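Local coordinates for protein packaging enzyme P4 (Pseudomonas phage phi6, PDB 4BLO) that probably hydrolyses nucleoside triphosphates, as a hexameric RecA-like helicase motor, to drive RNA packaging into the phage capsid, at residues L[187-192]-L[229-234]. Numbering follows the deposited sequence.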
loop_
_atom_site.group_PDB
_atom_site.type_symbol
_atom_site.label_atom_id
_atom_site.label_comp_id
_atom_site.label_asym_id
_atom_site.label_seq_id
_atom_site.Cartn_x
_atom_site.Cartn_y
_atom_site.Cartn_z
ATOM N N ASP L 187 -24.381 20.115 4.518
ATOM C CA ASP L 187 -23.491 20.739 3.532
ATOM C C ASP L 187 -22.200 21.175 4.241
ATOM O O ASP L 187 -22.201 22.198 4.914
ATOM C CB ASP L 187 -24.161 21.925 2.814
ATOM C CG ASP L 187 -23.448 22.419 1.558
ATOM O OD1 ASP L 187 -22.600 21.672 1.011
ATOM O OD2 ASP L 187 -23.757 23.549 1.106
ATOM N N SER L 188 -21.128 20.364 4.204
ATOM C CA SER L 188 -20.902 19.154 3.404
ATOM C C SER L 188 -20.675 17.931 4.250
ATOM O O SER L 188 -20.553 18.024 5.472
ATOM C CB SER L 188 -19.630 19.358 2.578
ATOM O OG SER L 188 -19.695 18.789 1.285
ATOM N N VAL L 189 -20.517 16.786 3.570
ATOM C CA VAL L 189 -20.142 15.505 4.151
ATOM C C VAL L 189 -18.633 15.222 3.765
ATOM O O VAL L 189 -18.054 14.256 4.262
ATOM C CB VAL L 189 -21.147 14.377 3.760
ATOM C CG1 VAL L 189 -20.740 13.634 2.488
ATOM C CG2 VAL L 189 -21.373 13.419 4.916
ATOM N N ARG L 190 -18.002 16.121 2.937
ATOM C CA ARG L 190 -16.579 16.096 2.504
ATOM C C ARG L 190 -15.582 15.769 3.642
ATOM O O ARG L 190 -14.706 14.959 3.372
ATOM C CB ARG L 190 -16.142 17.429 1.880
ATOM C CG ARG L 190 -16.474 17.635 0.407
ATOM C CD ARG L 190 -15.609 18.753 -0.200
ATOM N NE ARG L 190 -15.722 20.045 0.492
ATOM C CZ ARG L 190 -14.746 20.945 0.590
ATOM N NH1 ARG L 190 -13.563 20.718 0.027
ATOM N NH2 ARG L 190 -14.949 22.084 1.233
ATOM N N PRO L 191 -15.658 16.341 4.891
ATOM C CA PRO L 191 -14.685 15.951 5.943
ATOM C C PRO L 191 -14.539 14.427 6.134
ATOM O O PRO L 191 -13.432 13.929 6.381
ATOM C CB PRO L 191 -15.269 16.588 7.214
ATOM C CG PRO L 191 -16.090 17.713 6.744
ATOM C CD PRO L 191 -16.622 17.347 5.411
ATOM N N LEU L 192 -15.668 13.700 6.005
ATOM C CA LEU L 192 -15.762 12.248 6.101
ATOM C C LEU L 192 -15.212 11.591 4.822
ATOM O O LEU L 192 -14.369 10.705 4.915
ATOM C CB LEU L 192 -17.246 11.862 6.309
ATOM C CG LEU L 192 -17.623 10.543 7.009
ATOM C CD1 LEU L 192 -19.090 10.253 6.828
ATOM C CD2 LEU L 192 -16.840 9.357 6.486
ATOM N N MET L 229 -27.963 14.889 2.348
ATOM C CA MET L 229 -26.513 15.083 2.514
ATOM C C MET L 229 -25.880 15.416 1.182
ATOM O O MET L 229 -26.115 14.686 0.214
ATOM C CB MET L 229 -25.831 13.834 3.114
ATOM C CG MET L 229 -26.316 13.486 4.495
ATOM S SD MET L 229 -25.161 12.424 5.386
ATOM C CE MET L 229 -25.139 11.006 4.341
ATOM N N VAL L 230 -25.085 16.510 1.109
ATOM C CA VAL L 230 -24.425 16.835 -0.163
ATOM C C VAL L 230 -23.122 16.054 -0.183
ATOM O O VAL L 230 -22.328 16.130 0.763
ATOM C CB VAL L 230 -24.278 18.334 -0.562
ATOM C CG1 VAL L 230 -25.007 19.263 0.382
ATOM C CG2 VAL L 230 -22.830 18.764 -0.803
ATOM N N VAL L 231 -22.972 15.211 -1.219
ATOM C CA VAL L 231 -21.846 14.293 -1.358
ATOM C C VAL L 231 -21.005 14.701 -2.603
ATOM O O VAL L 231 -21.466 14.622 -3.750
ATOM C CB VAL L 231 -22.294 12.785 -1.327
ATOM C CG1 VAL L 231 -23.058 12.476 -0.047
ATOM C CG2 VAL L 231 -23.157 12.401 -2.514
ATOM N N ASN L 232 -19.800 15.243 -2.335
ATOM C CA ASN L 232 -18.887 15.698 -3.382
ATOM C C ASN L 232 -17.743 14.678 -3.502
ATOM O O ASN L 232 -16.870 14.607 -2.630
ATOM C CB ASN L 232 -18.368 17.129 -3.117
ATOM C CG ASN L 232 -17.739 17.831 -4.323
ATOM O OD1 ASN L 232 -16.947 17.259 -5.106
ATOM N ND2 ASN L 232 -18.032 19.123 -4.459
ATOM N N PRO L 233 -17.738 13.862 -4.575
ATOM C CA PRO L 233 -16.689 12.831 -4.695
ATOM C C PRO L 233 -15.462 13.268 -5.501
ATOM O O PRO L 233 -15.596 13.970 -6.510
ATOM C CB PRO L 233 -17.419 11.684 -5.399
ATOM C CG PRO L 233 -18.583 12.356 -6.150
ATOM C CD PRO L 233 -18.722 13.775 -5.677
ATOM N N MET L 234 -14.255 12.852 -5.060
ATOM C CA MET L 234 -13.037 13.116 -5.824
ATOM C C MET L 234 -13.006 12.048 -6.915
ATOM O O MET L 234 -12.442 10.958 -6.740
ATOM C CB MET L 234 -11.777 13.116 -4.942
ATOM C CG MET L 234 -11.466 14.436 -4.291
ATOM S SD MET L 234 -11.366 15.856 -5.418
ATOM C CE MET L 234 -12.951 16.645 -5.013
#
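The carbonyl O of Val230 accepts one cross-segment hydrogen bond, a weak one from Val189 N at 3.4 Å. The bond is bent, with an angle of 142° at the hydrogen. CG1 of Val189 also rests against this oxygen. The same methyl meets Val231 CG1 at 3.6 Å, and the two side chains run alongside each other in the same direction. Its other branch, CG2, contacts Met229 SD at 3.9 Å, so Val189 touches three successive residues of strand 226-231.

Both methyls of Val230 meet Asp187. OD1 of the carboxylate lies 3.4 Å from CG2 and 3.5 Å from CG1, a polar atom set against two apolar branches. CG of Asp187 is anti to the backbone N (chi1 -166°), which sets the carboxylate beside Val230. OD2 takes a hydrogen bond with Ser133, an ADP-pocket residue, and a bound calcium ion is nearby. A cis peptide bond joins Asp187 to Ser188. Further along, Arg190 CG packs on Asn232 CB at 4.0 Å, while Arg190 NE forms a salt bridge with Glu150.

The contact joins the C-terminal parts of neighbouring parallel strands 184-187 and 226-231. An acidic residue late in its strand, beside the Walker A serine and a metal ion, is consistent with a Walker B position in a RecA-type P-loop ATPase.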